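PDB 6I1R: CMP-sialic acid transporter 1 from Zea mays, which probably carries CMP-sialic acid from the cytoplasm into the Golgi in exchange for CMP, and is captured here with CMP bound in an outward-facing conformation. Local coordinates for residues Pro38-Leu43 with Gln226-Gly231; Ala7-Ile12 with Gly247-Trp252; Tyr182-Asn187 with Trp193-Leu198; Lys67-Val72 with Tyr199-Ile204. The protein carries 5 engineered substitutions. One frame throughout, in Å; residues are numbered along the deposited sequence.

Overall arrangement
Helix 191-216 ties the four contacts together. It supplies one half of contact 3 and of contact 4, whose centres lie about 9 Å apart, and it lines the CMP pocket through G202. Contact 1 reaches the same pocket from helix 37-59: E42 OE1 packs on G202 CA of contact 4 at 3.5 Å. Contact 2, deeper in the bundle and centred about 10 Å from the middle of the chain, meets contact 3 through a hydrogen bond between S251 OG and N195 OD1. Along the chain the contacts are nested, with 182-187/193-198 inside 67-72/199-204, that pair inside contact 1, and all of them inside contact 2.

Contact 1: residues Pro38-Leu43 with Gln226-Gly231. With C5P (cytidine-5'-monophosphate), chain D.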
loop_
_atom_site.group_PDB
_atom_site.type_symbol
_atom_site.label_atom_id
_atom_site.label_comp_id
_atom_site.label_asym_id
_atom_site.label_seq_id
_atom_site.Cartn_x
_atom_site.Cartn_y
_atom_site.Cartn_z
ATOM N N PRO B 38 4.354 14.167 -2.805
ATOM C CA PRO B 38 3.917 15.533 -2.475
ATOM C C PRO B 38 5.090 16.519 -2.354
ATOM O O PRO B 38 4.929 17.699 -2.660
ATOM C CB PRO B 38 3.194 15.414 -1.126
ATOM C CG PRO B 38 2.729 13.988 -1.105
ATOM C CD PRO B 38 3.850 13.237 -1.788
ATOM N N PHE B 39 6.245 16.025 -1.911
ATOM C CA PHE B 39 7.462 16.833 -1.817
ATOM C C PHE B 39 7.931 17.225 -3.225
ATOM O O PHE B 39 8.137 18.405 -3.506
ATOM C CB PHE B 39 8.542 16.071 -1.043
ATOM C CG PHE B 39 9.894 16.738 -0.997
ATOM C CD1 PHE B 39 10.163 17.742 -0.078
ATOM C CD2 PHE B 39 10.905 16.348 -1.863
ATOM C CE1 PHE B 39 11.410 18.348 -0.035
ATOM C CE2 PHE B 39 12.151 16.954 -1.817
ATOM C CZ PHE B 39 12.402 17.953 -0.905
ATOM N N LEU B 40 8.084 16.230 -4.099
ATOM C CA LEU B 40 8.506 16.470 -5.486
ATOM C C LEU B 40 7.451 17.303 -6.222
ATOM O O LEU B 40 7.797 18.140 -7.054
ATOM C CB LEU B 40 8.724 15.132 -6.202
ATOM C CG LEU B 40 9.853 14.251 -5.667
ATOM C CD1 LEU B 40 10.079 13.062 -6.587
ATOM C CD2 LEU B 40 11.142 15.042 -5.499
ATOM N N ALA B 41 6.176 17.064 -5.924
ATOM C CA ALA B 41 5.084 17.798 -6.565
ATOM C C ALA B 41 5.163 19.282 -6.189
ATOM O O ALA B 41 4.966 20.142 -7.043
ATOM C CB ALA B 41 3.752 17.201 -6.181
ATOM N N GLU B 42 5.456 19.571 -4.921
ATOM C CA GLU B 42 5.602 20.954 -4.454
ATOM C C GLU B 42 6.850 21.582 -5.086
ATOM O O GLU B 42 6.810 22.728 -5.536
ATOM C CB GLU B 42 5.693 21.015 -2.927
ATOM C CG GLU B 42 4.343 20.979 -2.231
ATOM C CD GLU B 42 3.473 22.200 -2.468
ATOM O OE1 GLU B 42 3.546 23.145 -1.658
ATOM O OE2 GLU B 42 2.723 22.202 -3.465
ATOM N N LEU B 43 7.947 20.828 -5.116
ATOM C CA LEU B 43 9.202 21.317 -5.693
ATOM C C LEU B 43 8.970 21.721 -7.156
ATOM O O LEU B 43 9.482 22.744 -7.611
ATOM C CB LEU B 43 10.278 20.230 -5.574
ATOM C CG LEU B 43 11.698 20.734 -5.319
ATOM C CD1 LEU B 43 11.818 21.344 -3.930
ATOM C CD2 LEU B 43 12.710 19.612 -5.495
ATOM N N GLN B 226 18.020 9.857 0.614
ATOM C CA GLN B 226 18.630 8.706 -0.063
ATOM C C GLN B 226 17.534 7.860 -0.726
ATOM O O GLN B 226 17.669 7.428 -1.872
ATOM C CB GLN B 226 19.433 7.881 0.946
ATOM C CG GLN B 226 20.316 6.811 0.320
ATOM C CD GLN B 226 21.019 5.980 1.365
ATOM O OE1 GLN B 226 20.400 5.441 2.281
ATOM N NE2 GLN B 226 22.330 5.863 1.231
ATOM N N ARG B 227 16.443 7.658 0.004
ATOM C CA ARG B 227 15.328 6.800 -0.408
ATOM C C ARG B 227 14.476 7.488 -1.487
ATOM O O ARG B 227 13.696 6.827 -2.176
ATOM C CB ARG B 227 14.484 6.480 0.831
ATOM C CG ARG B 227 13.416 5.415 0.634
ATOM C CD ARG B 227 12.815 4.982 1.960
ATOM N NE ARG B 227 12.179 6.079 2.683
ATOM C CZ ARG B 227 12.751 6.795 3.651
ATOM N NH1 ARG B 227 12.064 7.749 4.256
ATOM N NH2 ARG B 227 14.001 6.561 4.011
ATOM N N LEU B 228 14.661 8.799 -1.651
ATOM C CA LEU B 228 13.711 9.688 -2.345
ATOM C C LEU B 228 13.319 9.149 -3.729
ATOM O O LEU B 228 12.169 9.302 -4.130
ATOM C CB LEU B 228 14.341 11.078 -2.477
ATOM C CG LEU B 228 13.383 12.201 -2.875
ATOM C CD1 LEU B 228 12.900 12.965 -1.650
ATOM C CD2 LEU B 228 14.042 13.152 -3.864
ATOM N N PHE B 229 14.256 8.543 -4.456
ATOM C CA PHE B 229 14.025 8.172 -5.862
ATOM C C PHE B 229 13.650 6.688 -5.995
ATOM O O PHE B 229 13.379 6.232 -7.106
ATOM C CB PHE B 229 15.263 8.493 -6.707
ATOM C CG PHE B 229 15.240 9.834 -7.400
ATOM C CD1 PHE B 229 14.824 10.977 -6.733
ATOM C CD2 PHE B 229 15.658 9.955 -8.717
ATOM C CE1 PHE B 229 14.809 12.207 -7.376
ATOM C CE2 PHE B 229 15.647 11.186 -9.357
ATOM C CZ PHE B 229 15.223 12.310 -8.684
ATOM N N ASN B 230 13.612 5.939 -4.894
ATOM C CA ASN B 230 13.448 4.479 -4.969
ATOM C C ASN B 230 12.111 4.126 -5.638
ATOM O O ASN B 230 11.085 4.760 -5.382
ATOM C CB ASN B 230 13.551 3.810 -3.594
ATOM C CG ASN B 230 14.979 3.608 -3.128
ATOM O OD1 ASN B 230 15.894 3.471 -3.937
ATOM N ND2 ASN B 230 15.178 3.569 -1.822
ATOM N N GLY B 231 12.154 3.125 -6.516
ATOM C CA GLY B 231 10.957 2.556 -7.138
ATOM C C GLY B 231 10.327 3.466 -8.182
ATOM O O GLY B 231 9.317 3.091 -8.784
HETATM O O3P C5P D . 0.316 20.974 -1.799
HETATM P P C5P D . -0.052 20.335 -0.481
HETATM O O1P C5P D . -1.449 20.652 -0.005
HETATM O O2P C5P D . 0.330 18.879 -0.365
HETATM O "O5'" C5P D . 0.900 21.075 0.587
HETATM C "C5'" C5P D . 1.890 20.341 1.305
HETATM C "C4'" C5P D . 1.607 20.434 2.798
HETATM O "O4'" C5P D . 0.787 19.333 3.203
HETATM C "C3'" C5P D . 2.893 20.383 3.610
HETATM O "O3'" C5P D . 3.070 21.619 4.314
HETATM C "C2'" C5P D . 2.759 19.186 4.542
HETATM O "O2'" C5P D . 2.832 19.550 5.927
HETATM C "C1'" C5P D . 1.400 18.569 4.245
HETATM N N1 C5P D . 1.571 17.180 3.814
HETATM C C2 C5P D . 1.987 16.202 4.741
HETATM N N3 C5P D . 2.147 14.918 4.351
HETATM C C4 C5P D . 1.911 14.562 3.070
HETATM C C5 C5P D . 1.502 15.516 2.145
HETATM C C6 C5P D . 1.336 16.836 2.544
HETATM O O2 C5P D . 2.207 16.523 5.929
HETATM N N4 C5P D . 2.074 13.273 2.686
#
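F39 and L228 both carry CG anti to the backbone N (chi1 174° and -166°), which sends the phenyl ring and the isobutyl group into the gap between helix 37-59 and the turn at R227-N230. There they cross at about a right angle, and L228 CD1 comes obliquely to F39 CD2 at 3.9 Å. The second branch of L228 serves a different neighbour: its CD2 lies 3.8 Å from L40 CD2. One leucine thus spreads its two methyls over two successive residues of the helix. W224 meets the F39 ring edge-to-face, while W237 and V240 of helix 234-256 pack on L40.

The other flank of the same helix turn belongs to the nucleotide. P38 CB packs on C5 of the cytosine at 3.7 Å, and E42 OE2, in a salt bridge with K45, comes within 3.2 Å of phosphate O3P. With an alanine here in place of E42, the K45 ammonium would probably lose its carboxylate mate beside the phosphate. The chemistry is therefore divided: methyl and ring packing, which has no directional bond, joins the helix to the turn, whereas on the pocket side a carboxylate lies close to the phosphate without bonding to it, their like charges probably offset by K45, itself a pocket residue.

Contact 2: residues Ala7-Ile12 with Gly247-Trp252; sequences AALLTI and GLLVSW
Helices 3-24 and 234-256 pack as an antiparallel pair within the helical bundle, and L249 is the side chain that enters the other helix, in the manner of a knob in a hole formed by V6, L9, L10 and L13. The local axes approach to 9.9 Å at an angle of 154° between their directions. L249 CD1 comes right down to the backbone, 3.9 Å from L10 CA, and the same methyl lies 4.2 Å from L9 CG. Because L10 holds its CG anti to the backbone N, its branches extend across the interface: CD1 meets L249 CB at 4.2 Å, and CD2 passes at a slant to V250 CG2, also at 4.2 Å. V250 further touches K262, and L10 touches S265, both on helix 259-279, which adds a third wall. Between these two segments the side-chain contacts are aliphatic, so packing and burial, not a polar bond, hold them together here.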
loop_
_atom_site.group_PDB
_atom_site.type_symbol
_atom_site.label_atom_id
_atom_site.label_comp_id
_atom_site.label_asym_id
_atom_site.label_seq_id
_atom_site.Cartn_x
_atom_site.Cartn_y
_atom_site.Cartn_z
ATOM N N ALA B 7 -11.155 25.448 -15.183
ATOM C CA ALA B 7 -11.941 24.537 -14.341
ATOM C C ALA B 7 -12.176 23.205 -15.067
ATOM O O ALA B 7 -12.099 22.139 -14.452
ATOM C CB ALA B 7 -13.249 25.189 -13.962
ATOM N N ALA B 8 -12.472 23.276 -16.362
ATOM C CA ALA B 8 -12.675 22.077 -17.177
ATOM C C ALA B 8 -11.358 21.304 -17.300
ATOM O O ALA B 8 -11.344 20.074 -17.216
ATOM C CB ALA B 8 -13.215 22.461 -18.534
ATOM N N LEU B 9 -10.261 22.033 -17.496
ATOM C CA LEU B 9 -8.935 21.429 -17.635
ATOM C C LEU B 9 -8.521 20.778 -16.310
ATOM O O LEU B 9 -7.927 19.701 -16.309
ATOM C CB LEU B 9 -7.933 22.506 -18.066
ATOM C CG LEU B 9 -6.497 22.031 -18.295
ATOM C CD1 LEU B 9 -6.434 20.970 -19.385
ATOM C CD2 LEU B 9 -5.592 23.203 -18.640
ATOM N N LEU B 10 -8.833 21.433 -15.193
ATOM C CA LEU B 10 -8.557 20.867 -13.871
ATOM C C LEU B 10 -9.327 19.550 -13.710
ATOM O O LEU B 10 -8.789 18.584 -13.183
ATOM C CB LEU B 10 -8.948 21.876 -12.784
ATOM C CG LEU B 10 -8.760 21.410 -11.340
ATOM C CD1 LEU B 10 -7.329 20.959 -11.089
ATOM C CD2 LEU B 10 -9.146 22.509 -10.363
ATOM N N THR B 11 -10.575 19.519 -14.174
ATOM C CA THR B 11 -11.381 18.295 -14.134
ATOM C C THR B 11 -10.686 17.198 -14.949
ATOM O O THR B 11 -10.511 16.080 -14.463
ATOM C CB THR B 11 -12.810 18.553 -14.630
ATOM O OG1 THR B 11 -13.384 19.561 -13.800
ATOM C CG2 THR B 11 -13.682 17.317 -14.608
ATOM N N ILE B 12 -10.283 17.525 -16.175
ATOM C CA ILE B 12 -9.608 16.559 -17.042
ATOM C C ILE B 12 -8.349 16.038 -16.335
ATOM O O ILE B 12 -8.127 14.829 -16.290
ATOM C CB ILE B 12 -9.286 17.174 -18.423
ATOM C CG1 ILE B 12 -10.553 17.443 -19.242
ATOM C CG2 ILE B 12 -8.298 16.309 -19.195
ATOM C CD1 ILE B 12 -11.378 16.210 -19.548
ATOM N N GLY B 247 -2.184 21.440 -9.243
ATOM C CA GLY B 247 -1.927 22.345 -8.124
ATOM C C GLY B 247 -1.704 23.786 -8.563
ATOM O O GLY B 247 -2.041 24.712 -7.823
ATOM N N LEU B 248 -1.125 23.989 -9.747
ATOM C CA LEU B 248 -0.942 25.346 -10.288
ATOM C C LEU B 248 -2.298 25.907 -10.733
ATOM O O LEU B 248 -2.561 27.106 -10.587
ATOM C CB LEU B 248 0.045 25.316 -11.461
ATOM C CG LEU B 248 1.506 25.034 -11.105
ATOM C CD1 LEU B 248 2.352 24.916 -12.363
ATOM C CD2 LEU B 248 2.068 26.110 -10.185
ATOM N N LEU B 249 -3.147 25.036 -11.272
ATOM C CA LEU B 249 -4.482 25.436 -11.711
ATOM C C LEU B 249 -5.325 25.813 -10.488
ATOM O O LEU B 249 -6.085 26.780 -10.534
ATOM C CB LEU B 249 -5.131 24.293 -12.499
ATOM C CG LEU B 249 -4.395 23.853 -13.764
ATOM C CD1 LEU B 249 -5.066 22.634 -14.378
ATOM C CD2 LEU B 249 -4.315 24.982 -14.781
ATOM N N VAL B 250 -5.176 25.061 -9.400
ATOM C CA VAL B 250 -5.901 25.362 -8.165
ATOM C C VAL B 250 -5.534 26.785 -7.722
ATOM O O VAL B 250 -6.414 27.559 -7.351
ATOM C CB VAL B 250 -5.619 24.324 -7.060
ATOM C CG1 VAL B 250 -6.134 24.780 -5.701
ATOM C CG2 VAL B 250 -6.195 22.961 -7.411
ATOM N N SER B 251 -4.247 27.126 -7.793
ATOM C CA SER B 251 -3.782 28.455 -7.391
ATOM C C SER B 251 -4.396 29.516 -8.311
ATOM O O SER B 251 -4.911 30.530 -7.838
ATOM C CB SER B 251 -2.274 28.535 -7.383
ATOM O OG SER B 251 -1.823 29.500 -6.442
ATOM N N TRP B 252 -4.360 29.267 -9.618
ATOM C CA TRP B 252 -4.987 30.173 -10.583
ATOM C C TRP B 252 -6.423 30.479 -10.138
ATOM O O TRP B 252 -6.830 31.644 -10.089
ATOM C CB TRP B 252 -4.945 29.586 -12.001
ATOM C CG TRP B 252 -5.261 30.586 -13.072
ATOM C CD1 TRP B 252 -4.372 31.285 -13.835
ATOM C CD2 TRP B 252 -6.569 31.021 -13.484
ATOM N NE1 TRP B 252 -5.033 32.118 -14.696
ATOM C CE2 TRP B 252 -6.382 31.981 -14.502
ATOM C CE3 TRP B 252 -7.874 30.697 -13.093
ATOM C CZ2 TRP B 252 -7.453 32.612 -15.133
ATOM C CZ3 TRP B 252 -8.931 31.320 -13.717
ATOM C CH2 TRP B 252 -8.721 32.265 -14.723
#

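Contact 3: residues Tyr182-Asn187 with Trp193-Leu198; sequences YLMKKN and WQNVQL
Polar contact between these two helices rests on Q194, whose extended chain reaches over to M184. Its NE2 donates to M184 O at 3.0 Å with an N-H...O angle of 157°; the acceptor lies close to the amide plane, while the donor is tilted 23° from the carbonyl plane. M184 sits near the end of helix 160-186, where carbonyls begin to run out of helical N-H partners, and the glutamine amide supplies one. The other half of that amide is also used, since OE1 accepts from K255 NZ, so bonds on both sides hold the group against rotation. Replacing Q194 by a leucine, which has no amide, is likely to leave the M184 carbonyl without its side-chain donor and K255 NZ without this acceptor.

Van der Waals packing runs beside this bond. M184 bends at chi2 and chi3, and the folded thioether slants across the glutamine, CE lying 3.5 Å from Q194 CB and as near to its OE1.

The local axes run roughly antiparallel, with 144° between their directions and 10.8 Å at closest approach. Around the pair, helix 234-256 covers M184 with M254 and K255, P78 of helix 76-92 touches L183 and L198, and helix 37-59 packs S49 and L53 on V196.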
loop_
_atom_site.group_PDB
_atom_site.type_symbol
_atom_site.label_atom_id
_atom_site.label_comp_id
_atom_site.label_asym_id
_atom_site.label_seq_id
_atom_site.Cartn_x
_atom_site.Cartn_y
_atom_site.Cartn_z
ATOM N N TYR B 182 -8.116 33.514 0.328
ATOM C CA TYR B 182 -7.938 34.762 1.065
ATOM C C TYR B 182 -6.580 35.373 0.696
ATOM O O TYR B 182 -6.520 36.534 0.296
ATOM C CB TYR B 182 -8.092 34.530 2.572
ATOM C CG TYR B 182 -7.489 35.599 3.449
ATOM C CD1 TYR B 182 -8.043 36.867 3.513
ATOM C CD2 TYR B 182 -6.368 35.344 4.221
ATOM C CE1 TYR B 182 -7.497 37.856 4.318
ATOM C CE2 TYR B 182 -5.809 36.320 5.031
ATOM C CZ TYR B 182 -6.375 37.581 5.079
ATOM O OH TYR B 182 -5.832 38.550 5.871
ATOM N N LEU B 183 -5.514 34.578 0.788
ATOM C CA LEU B 183 -4.152 35.075 0.548
ATOM C C LEU B 183 -4.019 35.615 -0.883
ATOM O O LEU B 183 -3.480 36.705 -1.075
ATOM C CB LEU B 183 -3.133 33.958 0.806
ATOM C CG LEU B 183 -2.935 33.550 2.266
ATOM C CD1 LEU B 183 -1.849 32.492 2.387
ATOM C CD2 LEU B 183 -2.602 34.750 3.140
ATOM N N MET B 184 -4.497 34.869 -1.876
ATOM C CA MET B 184 -4.358 35.296 -3.277
ATOM C C MET B 184 -5.095 36.627 -3.482
ATOM O O MET B 184 -4.563 37.550 -4.101
ATOM C CB MET B 184 -4.931 34.266 -4.259
ATOM C CG MET B 184 -4.503 32.830 -4.009
ATOM S SD MET B 184 -2.745 32.641 -3.631
ATOM C CE MET B 184 -2.059 32.701 -5.286
ATOM N N LYS B 185 -6.312 36.717 -2.945
ATOM C CA LYS B 185 -7.218 37.830 -3.246
ATOM C C LYS B 185 -6.978 39.016 -2.300
ATOM O O LYS B 185 -7.479 40.109 -2.572
ATOM C CB LYS B 185 -8.679 37.370 -3.165
ATOM C CG LYS B 185 -9.180 36.599 -4.379
ATOM C CD LYS B 185 -10.548 35.985 -4.180
ATOM C CE LYS B 185 -10.915 34.986 -5.256
ATOM N NZ LYS B 185 -11.412 35.639 -6.489
ATOM N N LYS B 186 -6.230 38.832 -1.211
ATOM C CA LYS B 186 -5.980 39.942 -0.280
ATOM C C LYS B 186 -4.907 40.880 -0.853
ATOM O O LYS B 186 -4.724 41.983 -0.334
ATOM C CB LYS B 186 -5.575 39.438 1.111
ATOM C CG LYS B 186 -4.112 39.038 1.280
ATOM C CD LYS B 186 -3.645 38.997 2.722
ATOM C CE LYS B 186 -3.735 40.344 3.411
ATOM N NZ LYS B 186 -2.587 40.577 4.319
ATOM N N ASN B 187 -4.198 40.442 -1.897
ATOM C CA ASN B 187 -3.123 41.226 -2.512
ATOM C C ASN B 187 -3.433 41.477 -3.992
ATOM O O ASN B 187 -4.173 40.729 -4.633
ATOM C CB ASN B 187 -1.765 40.524 -2.404
ATOM C CG ASN B 187 -0.990 40.867 -1.148
ATOM O OD1 ASN B 187 -1.492 41.556 -0.262
ATOM N ND2 ASN B 187 0.242 40.391 -1.066
ATOM N N TRP B 193 4.487 35.150 -7.843
ATOM C CA TRP B 193 5.163 35.508 -6.586
ATOM C C TRP B 193 4.376 34.955 -5.391
ATOM O O TRP B 193 4.967 34.585 -4.374
ATOM C CB TRP B 193 5.372 37.027 -6.486
ATOM C CG TRP B 193 5.749 37.511 -5.117
ATOM C CD1 TRP B 193 5.047 38.387 -4.341
ATOM C CD2 TRP B 193 6.911 37.142 -4.351
ATOM N NE1 TRP B 193 5.693 38.595 -3.153
ATOM C CE2 TRP B 193 6.837 37.843 -3.127
ATOM C CE3 TRP B 193 8.004 36.295 -4.576
ATOM C CZ2 TRP B 193 7.813 37.720 -2.139
ATOM C CZ3 TRP B 193 8.967 36.173 -3.599
ATOM C CH2 TRP B 193 8.872 36.877 -2.398
ATOM N N GLN B 194 3.052 34.902 -5.511
ATOM C CA GLN B 194 2.212 34.333 -4.456
ATOM C C GLN B 194 2.477 32.823 -4.377
ATOM O O GLN B 194 2.663 32.272 -3.287
ATOM C CB GLN B 194 0.742 34.675 -4.712
ATOM C CG GLN B 194 0.441 36.162 -4.561
ATOM C CD GLN B 194 -0.992 36.519 -4.871
ATOM O OE1 GLN B 194 -1.567 36.071 -5.860
ATOM N NE2 GLN B 194 -1.579 37.356 -4.029
ATOM N N ASN B 195 2.523 32.172 -5.537
ATOM C CA ASN B 195 2.888 30.760 -5.626
ATOM C C ASN B 195 4.259 30.528 -4.978
ATOM O O ASN B 195 4.413 29.609 -4.178
ATOM C CB ASN B 195 2.912 30.266 -7.076
ATOM C CG ASN B 195 1.539 30.164 -7.703
ATOM O OD1 ASN B 195 0.526 30.291 -7.019
ATOM N ND2 ASN B 195 1.496 29.936 -9.005
ATOM N N VAL B 196 5.243 31.359 -5.326
ATOM C CA VAL B 196 6.630 31.139 -4.880
ATOM C C VAL B 196 6.678 31.122 -3.345
ATOM O O VAL B 196 7.361 30.279 -2.769
ATOM C CB VAL B 196 7.600 32.179 -5.475
ATOM C CG1 VAL B 196 8.894 32.286 -4.678
ATOM C CG2 VAL B 196 7.907 31.887 -6.938
ATOM N N GLN B 197 5.956 32.032 -2.693
ATOM C CA GLN B 197 5.942 32.090 -1.226
ATOM C C GLN B 197 5.170 30.887 -0.671
ATOM O O GLN B 197 5.625 30.213 0.258
ATOM C CB GLN B 197 5.273 33.371 -0.724
ATOM C CG GLN B 197 5.923 34.657 -1.206
ATOM C CD GLN B 197 4.950 35.804 -1.102
ATOM O OE1 GLN B 197 4.767 36.393 -0.038
ATOM N NE2 GLN B 197 4.295 36.113 -2.210
ATOM N N LEU B 198 3.995 30.648 -1.247
ATOM C CA LEU B 198 3.109 29.566 -0.819
ATOM C C LEU B 198 3.857 28.229 -0.872
ATOM O O LEU B 198 3.899 27.498 0.117
ATOM C CB LEU B 198 1.879 29.551 -1.732
ATOM C CG LEU B 198 0.820 28.494 -1.415
ATOM C CD1 LEU B 198 0.225 28.712 -0.031
ATOM C CD2 LEU B 198 -0.275 28.496 -2.470
#

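Contact 4: residues Lys67-Val72 with Tyr199-Ile204; sequences KEWRSV and YTFGVI
The phenyl ring of F201 meets W69 at its edge: W69 CH2 lies near the plane of the phenyl, 4.3 Å from F201 CZ. Relative to the indole, F201 CZ lies obliquely. V72 is the second partner. Its carbonyl O stands 3.6 Å from F201 CE2, oblique to the ring, and its CG1 is farther off, at 4.5 Å from CE2. F201 holds CG anti to its carbonyl carbon (chi1 -74°), which carries the ring from helix 191-216 toward the short helix 69-72. Y75, V76 and S79 also touch this ring.

The short helix has its own fastening at the start. E68 is the N-cap residue, and its carbonyl O gathers three donors: S71 N at 2.9 Å, V72 N at 3.1 Å and, in the carbonyl plane, S71 OG at 3.2 Å. Together they close the first turn of helix 69-72, the turn that carries W69 and V72.

This is surface packing of a short, N-capped helical turn against a long transmembrane helix, beside the nucleotide pocket. F201 directly precedes G202, which touches the bound CMP, and S79 of helix 76-92 is itself a pocket residue; the F201 side chain lies about 7 Å from the nucleotide.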
loop_
_atom_site.group_PDB
_atom_site.type_symbol
_atom_site.label_atom_id
_atom_site.label_comp_id
_atom_site.label_asym_id
_atom_site.label_seq_id
_atom_site.Cartn_x
_atom_site.Cartn_y
_atom_site.Cartn_z
ATOM N N LYS B 67 7.077 42.261 -0.375
ATOM C CA LYS B 67 8.231 41.585 0.225
ATOM C C LYS B 67 8.191 41.692 1.756
ATOM O O LYS B 67 9.029 41.098 2.434
ATOM C CB LYS B 67 9.531 42.191 -0.315
ATOM N N GLU B 68 7.220 42.425 2.300
ATOM C CA GLU B 68 7.205 42.755 3.728
ATOM C C GLU B 68 6.742 41.537 4.537
ATOM O O GLU B 68 5.723 40.919 4.220
ATOM C CB GLU B 68 6.300 43.962 3.985
ATOM C CG GLU B 68 6.744 45.216 3.251
ATOM C CD GLU B 68 5.932 45.559 2.012
ATOM O OE1 GLU B 68 4.709 45.756 2.146
ATOM O OE2 GLU B 68 6.526 45.638 0.917
ATOM N N TRP B 69 7.485 41.229 5.601
ATOM C CA TRP B 69 7.256 40.026 6.407
ATOM C C TRP B 69 5.830 40.018 6.974
ATOM O O TRP B 69 5.290 38.955 7.262
ATOM C CB TRP B 69 8.302 39.911 7.524
ATOM C CG TRP B 69 8.239 38.615 8.272
ATOM C CD1 TRP B 69 7.836 38.424 9.562
ATOM C CD2 TRP B 69 8.575 37.312 7.762
ATOM N NE1 TRP B 69 7.910 37.098 9.893
ATOM C CE2 TRP B 69 8.357 36.390 8.809
ATOM C CE3 TRP B 69 9.042 36.837 6.532
ATOM C CZ2 TRP B 69 8.589 35.025 8.657
ATOM C CZ3 TRP B 69 9.273 35.486 6.384
ATOM C CH2 TRP B 69 9.048 34.595 7.433
ATOM N N ARG B 70 5.233 41.198 7.131
ATOM C CA ARG B 70 3.842 41.326 7.575
ATOM C C ARG B 70 2.925 40.406 6.755
ATOM O O ARG B 70 2.011 39.797 7.313
ATOM C CB ARG B 70 3.379 42.782 7.454
ATOM N N SER B 71 3.165 40.313 5.445
ATOM C CA SER B 71 2.285 39.557 4.539
ATOM C C SER B 71 2.931 38.241 4.078
ATOM O O SER B 71 2.212 37.299 3.748
ATOM C CB SER B 71 1.888 40.405 3.359
ATOM O OG SER B 71 3.006 40.666 2.524
ATOM N N VAL B 72 4.262 38.165 4.040
ATOM C CA VAL B 72 4.948 36.949 3.571
ATOM C C VAL B 72 4.676 35.805 4.559
ATOM O O VAL B 72 4.398 34.680 4.145
ATOM C CB VAL B 72 6.463 37.180 3.379
ATOM C CG1 VAL B 72 7.201 35.884 3.068
ATOM C CG2 VAL B 72 6.748 38.219 2.301
ATOM N N TYR B 199 4.457 27.935 -2.024
ATOM C CA TYR B 199 5.053 26.622 -2.288
ATOM C C TYR B 199 6.446 26.505 -1.655
ATOM O O TYR B 199 6.977 25.399 -1.566
ATOM C CB TYR B 199 5.112 26.355 -3.796
ATOM C CG TYR B 199 3.771 26.332 -4.486
ATOM C CD1 TYR B 199 2.666 25.741 -3.891
ATOM C CD2 TYR B 199 3.604 26.886 -5.746
ATOM C CE1 TYR B 199 1.432 25.714 -4.520
ATOM C CE2 TYR B 199 2.377 26.864 -6.390
ATOM C CZ TYR B 199 1.288 26.274 -5.776
ATOM O OH TYR B 199 0.075 26.243 -6.399
ATOM N N THR B 200 7.043 27.617 -1.228
ATOM C CA THR B 200 8.295 27.553 -0.467
ATOM C C THR B 200 8.006 26.922 0.900
ATOM O O THR B 200 8.658 25.955 1.298
ATOM C CB THR B 200 8.955 28.934 -0.356
ATOM O OG1 THR B 200 9.506 29.244 -1.635
ATOM C CG2 THR B 200 10.047 29.000 0.689
ATOM N N PHE B 201 7.010 27.460 1.598
ATOM C CA PHE B 201 6.636 26.962 2.920
ATOM C C PHE B 201 6.151 25.510 2.816
ATOM O O PHE B 201 6.418 24.702 3.707
ATOM C CB PHE B 201 5.587 27.875 3.559
ATOM C CG PHE B 201 6.131 29.193 4.050
ATOM C CD1 PHE B 201 7.084 29.232 5.057
ATOM C CD2 PHE B 201 5.693 30.393 3.510
ATOM C CE1 PHE B 201 7.589 30.442 5.511
ATOM C CE2 PHE B 201 6.197 31.601 3.968
ATOM C CZ PHE B 201 7.143 31.624 4.968
ATOM N N GLY B 202 5.455 25.183 1.729
ATOM C CA GLY B 202 5.024 23.809 1.473
ATOM C C GLY B 202 6.203 22.858 1.336
ATOM O O GLY B 202 6.194 21.771 1.916
ATOM N N VAL B 203 7.213 23.266 0.569
ATOM C CA VAL B 203 8.443 22.480 0.425
ATOM C C VAL B 203 9.069 22.293 1.814
ATOM O O VAL B 203 9.365 21.170 2.212
ATOM C CB VAL B 203 9.428 23.132 -0.568
ATOM C CG1 VAL B 203 10.873 22.720 -0.319
ATOM C CG2 VAL B 203 9.040 22.839 -2.010
ATOM N N ILE B 204 9.239 23.393 2.541
ATOM C CA ILE B 204 9.852 23.368 3.877
ATOM C C ILE B 204 9.110 22.354 4.759
ATOM O O ILE B 204 9.736 21.484 5.365
ATOM C CB ILE B 204 9.867 24.782 4.502
ATOM C CG1 ILE B 204 10.825 25.719 3.759
ATOM C CG2 ILE B 204 10.194 24.721 5.988
ATOM C CD1 ILE B 204 10.476 27.184 3.885
#